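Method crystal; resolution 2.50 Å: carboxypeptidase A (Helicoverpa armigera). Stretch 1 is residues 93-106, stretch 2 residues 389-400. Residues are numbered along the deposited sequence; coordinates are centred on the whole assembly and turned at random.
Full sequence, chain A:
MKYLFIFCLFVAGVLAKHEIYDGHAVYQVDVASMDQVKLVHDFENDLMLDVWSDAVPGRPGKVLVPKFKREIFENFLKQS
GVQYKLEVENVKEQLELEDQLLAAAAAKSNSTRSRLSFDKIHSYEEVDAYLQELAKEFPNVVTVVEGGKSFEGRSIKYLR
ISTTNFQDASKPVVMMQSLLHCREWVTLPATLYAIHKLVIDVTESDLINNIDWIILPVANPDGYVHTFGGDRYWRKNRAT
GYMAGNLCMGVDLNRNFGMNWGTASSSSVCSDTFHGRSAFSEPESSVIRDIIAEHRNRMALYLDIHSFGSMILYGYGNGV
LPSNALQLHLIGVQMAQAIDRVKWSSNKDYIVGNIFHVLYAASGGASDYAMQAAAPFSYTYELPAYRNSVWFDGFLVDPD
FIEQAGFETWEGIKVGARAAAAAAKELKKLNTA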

# COMPACT_ATOMS: atom_id res chain seq x y z
N GLU A 93 -16.31 13.37 -11.58
CA GLU A 93 -17.38 12.46 -11.93
C GLU A 93 -17.11 11.03 -11.50
O GLU A 93 -18.01 10.31 -11.09
CB GLU A 93 -17.61 12.48 -13.44
CG GLU A 93 -18.08 13.82 -13.98
CD GLU A 93 -18.32 13.77 -15.47
OE1 GLU A 93 -17.75 14.58 -16.24
OE2 GLU A 93 -19.11 12.88 -15.88
N GLN A 94 -15.85 10.62 -11.53
CA GLN A 94 -15.45 9.29 -11.11
C GLN A 94 -15.49 9.17 -9.59
O GLN A 94 -15.85 8.13 -9.04
CB GLN A 94 -14.06 8.95 -11.63
CG GLN A 94 -13.95 8.81 -13.13
CD GLN A 94 -12.65 8.22 -13.61
OE1 GLN A 94 -11.58 8.33 -13.00
NE2 GLN A 94 -12.78 7.57 -14.78
N LEU A 95 -15.18 10.26 -8.91
CA LEU A 95 -15.18 10.28 -7.46
C LEU A 95 -16.61 10.18 -6.93
O LEU A 95 -16.92 9.47 -5.97
CB LEU A 95 -14.50 11.54 -6.95
CG LEU A 95 -13.01 11.68 -7.26
CD1 LEU A 95 -12.46 13.06 -6.91
CD2 LEU A 95 -12.23 10.56 -6.59
N GLU A 96 -17.51 10.91 -7.55
CA GLU A 96 -18.91 10.97 -7.20
C GLU A 96 -19.61 9.63 -7.43
O GLU A 96 -20.41 9.18 -6.60
CB GLU A 96 -19.57 12.05 -8.05
CG GLU A 96 -19.20 13.46 -7.59
CD GLU A 96 -19.90 14.52 -8.42
OE1 GLU A 96 -20.35 14.14 -9.52
OE2 GLU A 96 -19.94 15.67 -7.93
N LEU A 97 -19.17 8.90 -8.45
CA LEU A 97 -19.71 7.56 -8.70
C LEU A 97 -19.27 6.58 -7.62
O LEU A 97 -20.07 5.72 -7.21
CB LEU A 97 -19.27 7.08 -10.09
CG LEU A 97 -19.69 5.64 -10.42
CD1 LEU A 97 -21.19 5.62 -10.56
CD2 LEU A 97 -18.94 5.09 -11.63
N GLU A 98 -18.01 6.63 -7.18
CA GLU A 98 -17.49 5.75 -6.16
C GLU A 98 -18.28 5.94 -4.88
O GLU A 98 -18.73 4.93 -4.33
CB GLU A 98 -16.00 5.95 -5.91
CG GLU A 98 -15.44 4.95 -4.91
CD GLU A 98 -14.13 5.35 -4.24
OE1 GLU A 98 -13.97 6.51 -3.83
OE2 GLU A 98 -13.25 4.45 -4.14
N ASP A 99 -18.52 7.19 -4.51
CA ASP A 99 -19.35 7.53 -3.36
C ASP A 99 -20.74 6.90 -3.47
O ASP A 99 -21.29 6.30 -2.55
CB ASP A 99 -19.52 9.04 -3.20
CG ASP A 99 -18.22 9.75 -2.96
OD1 ASP A 99 -17.19 9.12 -2.67
OD2 ASP A 99 -18.29 11.00 -3.09
N GLN A 100 -21.32 7.01 -4.65
CA GLN A 100 -22.63 6.45 -4.95
C GLN A 100 -22.63 4.94 -4.83
O GLN A 100 -23.47 4.37 -4.16
CB GLN A 100 -23.06 6.87 -6.36
CG GLN A 100 -24.48 6.50 -6.73
CD GLN A 100 -24.86 7.03 -8.10
OE1 GLN A 100 -25.26 6.22 -8.94
NE2 GLN A 100 -24.74 8.34 -8.33
N LEU A 101 -21.61 4.29 -5.36
CA LEU A 101 -21.43 2.85 -5.33
C LEU A 101 -21.08 2.27 -3.97
O LEU A 101 -21.57 1.20 -3.59
CB LEU A 101 -20.34 2.45 -6.32
CG LEU A 101 -20.83 1.79 -7.62
CD1 LEU A 101 -22.01 2.52 -8.22
CD2 LEU A 101 -19.67 1.73 -8.61
N LEU A 102 -20.29 3.02 -3.18
CA LEU A 102 -19.94 2.61 -1.83
C LEU A 102 -21.06 2.88 -0.83
O LEU A 102 -21.31 2.09 0.07
CB LEU A 102 -18.65 3.35 -1.47
CG LEU A 102 -17.39 2.87 -2.23
CD1 LEU A 102 -16.13 3.44 -1.59
CD2 LEU A 102 -17.29 1.35 -2.32
N ALA A 103 -21.83 3.94 -1.05
CA ALA A 103 -22.94 4.32 -0.21
C ALA A 103 -24.05 3.30 -0.28
O ALA A 103 -24.64 2.92 0.73
CB ALA A 103 -23.45 5.72 -0.56
N ALA A 104 -24.31 2.78 -1.47
CA ALA A 104 -25.35 1.78 -1.66
C ALA A 104 -24.93 0.44 -1.08
O ALA A 104 -25.72 -0.35 -0.57
CB ALA A 104 -25.74 1.68 -3.12
N ALA A 105 -23.61 0.15 -1.13
CA ALA A 105 -23.09 -1.11 -0.59
C ALA A 105 -23.16 -1.09 0.93
O ALA A 105 -23.31 -2.09 1.62
CB ALA A 105 -21.68 -1.38 -1.07
N ALA A 106 -22.98 0.09 1.51
CA ALA A 106 -22.98 0.25 2.97
C ALA A 106 -24.41 0.17 3.51
O ALA A 106 -24.61 -0.18 4.66
CB ALA A 106 -22.36 1.60 3.25
N SER A 389 -17.16 -0.42 -16.01
CA SER A 389 -17.80 0.30 -17.10
C SER A 389 -17.25 1.71 -17.21
O SER A 389 -17.04 2.21 -18.31
CB SER A 389 -19.32 0.31 -16.91
OG SER A 389 -19.90 -0.97 -16.95
N VAL A 390 -17.11 2.39 -16.06
CA VAL A 390 -16.64 3.77 -16.04
C VAL A 390 -15.13 3.93 -15.95
O VAL A 390 -14.50 4.38 -16.91
CB VAL A 390 -17.35 4.54 -14.92
CG1 VAL A 390 -16.89 5.97 -14.74
CG2 VAL A 390 -18.84 4.44 -15.23
N TRP A 391 -14.53 3.62 -14.80
CA TRP A 391 -13.10 3.81 -14.65
C TRP A 391 -12.26 2.61 -15.08
O TRP A 391 -12.69 1.46 -15.17
CB TRP A 391 -12.80 4.29 -13.23
CG TRP A 391 -13.08 3.31 -12.14
CD1 TRP A 391 -12.48 2.09 -11.90
CD2 TRP A 391 -14.07 3.49 -11.11
NE1 TRP A 391 -13.06 1.53 -10.78
CE2 TRP A 391 -14.03 2.36 -10.28
CE3 TRP A 391 -15.01 4.49 -10.84
CZ2 TRP A 391 -14.86 2.23 -9.18
CZ3 TRP A 391 -15.80 4.36 -9.73
CH2 TRP A 391 -15.73 3.25 -8.90
N PHE A 392 -10.98 2.87 -15.35
CA PHE A 392 -10.01 1.84 -15.68
C PHE A 392 -9.08 1.57 -14.52
O PHE A 392 -9.40 0.83 -13.59
CB PHE A 392 -9.23 2.25 -16.93
CG PHE A 392 -10.12 2.77 -18.03
CD1 PHE A 392 -10.02 4.08 -18.47
CD2 PHE A 392 -11.06 1.93 -18.63
CE1 PHE A 392 -10.84 4.55 -19.47
CE2 PHE A 392 -11.89 2.40 -19.64
CZ PHE A 392 -11.78 3.71 -20.06
N ASP A 393 -7.86 2.08 -14.61
CA ASP A 393 -6.84 1.85 -13.60
C ASP A 393 -6.86 3.06 -12.67
O ASP A 393 -6.97 4.18 -13.18
CB ASP A 393 -5.44 1.66 -14.18
CG ASP A 393 -5.39 0.53 -15.19
OD1 ASP A 393 -5.36 -0.66 -14.80
OD2 ASP A 393 -5.39 0.85 -16.41
N GLY A 394 -6.92 2.83 -11.37
CA GLY A 394 -6.82 3.92 -10.42
C GLY A 394 -6.92 3.42 -8.97
O GLY A 394 -6.45 2.35 -8.63
N PHE A 395 -7.40 4.29 -8.09
CA PHE A 395 -7.49 3.96 -6.69
C PHE A 395 -8.92 3.74 -6.23
O PHE A 395 -9.14 3.27 -5.13
CB PHE A 395 -6.83 5.10 -5.90
CG PHE A 395 -5.36 5.22 -6.18
CD1 PHE A 395 -4.43 4.34 -5.63
CD2 PHE A 395 -4.92 6.28 -6.99
CE1 PHE A 395 -3.10 4.50 -5.92
CE2 PHE A 395 -3.57 6.42 -7.29
CZ PHE A 395 -2.66 5.52 -6.76
N LEU A 396 -9.89 4.09 -7.07
CA LEU A 396 -11.32 3.93 -6.76
C LEU A 396 -11.72 2.46 -6.68
O LEU A 396 -11.25 1.63 -7.43
CB LEU A 396 -12.16 4.63 -7.82
CG LEU A 396 -11.82 6.10 -8.09
CD1 LEU A 396 -12.84 6.64 -9.11
CD2 LEU A 396 -11.77 6.92 -6.83
N VAL A 397 -12.53 2.13 -5.71
CA VAL A 397 -12.94 0.78 -5.40
C VAL A 397 -14.38 0.50 -5.83
O VAL A 397 -15.32 1.22 -5.55
CB VAL A 397 -12.85 0.48 -3.88
CG1 VAL A 397 -13.27 -0.99 -3.67
CG2 VAL A 397 -11.48 0.85 -3.33
N ASP A 398 -14.59 -0.58 -6.56
CA ASP A 398 -15.87 -1.13 -6.92
C ASP A 398 -16.20 -2.22 -5.90
O ASP A 398 -15.44 -3.20 -5.77
CB ASP A 398 -15.79 -1.73 -8.32
CG ASP A 398 -17.15 -2.08 -8.90
OD1 ASP A 398 -18.04 -2.56 -8.16
OD2 ASP A 398 -17.35 -1.88 -10.12
N PRO A 399 -17.30 -2.08 -5.17
CA PRO A 399 -17.73 -3.02 -4.13
C PRO A 399 -17.84 -4.46 -4.55
O PRO A 399 -17.85 -5.32 -3.69
CB PRO A 399 -19.07 -2.40 -3.67
CG PRO A 399 -19.57 -1.63 -4.83
CD PRO A 399 -18.30 -1.00 -5.36
N ASP A 400 -17.79 -4.81 -5.83
CA ASP A 400 -17.85 -6.16 -6.35
C ASP A 400 -16.50 -6.84 -6.30
O ASP A 400 -16.44 -8.08 -6.31
CB ASP A 400 -18.36 -6.18 -7.79
CG ASP A 400 -19.83 -5.84 -7.93
OD1 ASP A 400 -20.62 -5.81 -6.96
OD2 ASP A 400 -20.18 -5.59 -9.12

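Residues 93-106 form part of a longer helix, and residues 389-400, which make no regular strand against it, run along one side of that helix from near Q94 to A105. The CA atoms come within about 7 Å at four points, Q94 with W391, E98 with L396, L101 with D398 and L102 with P399, with the chain swinging outward between the first two, and the contact buries 631 Å² in all.

S389 stays clear of the helix, so contact begins with V390. Its CA-to-CB bond points toward the helix, and CG2 lies 3.7 Å from CD2 of L97, an apolar pairing, although V390 itself remains exposed. W391 offers a much broader surface. CZ3 of its ring is 3.7 Å from CD2 of L97, and CH2 is 4.2 Å from CD2 of L101; L97 and L101 are one helical turn apart, so a single large indole can reach both. The aliphatic CB of E98 also approaches, 4.0 Å from CH2 of W391.

From F392 to F395 the chain contributes little, and L396 brings it back. Its CD2 meets CD2 of L95 at 3.7 Å, while CD1 packs 3.6 Å from CB of Q94, so the forked leucine end touches two neighbouring helix residues.

The one hydrogen bond across the contact follows. The backbone N of V397 donates to OE2 of E98 at 2.9 Å, with a nearly straight angle of 168°. V397 is buried, and a buried amide left without an acceptor is costly; the long glutamate side chain, extended through t rotamers at chi1 and chi2, supplies one with its carboxylate.

D398 turns its CB away, and its OD1 accepts the D400 N at 3.2 Å. Between them P399, compact and apolar, lies against the helix: its CD is 4.1 Å from CB of L101 and 4.0 Å from CD2 of L102, and its CB is 3.8 Å from CB of A105.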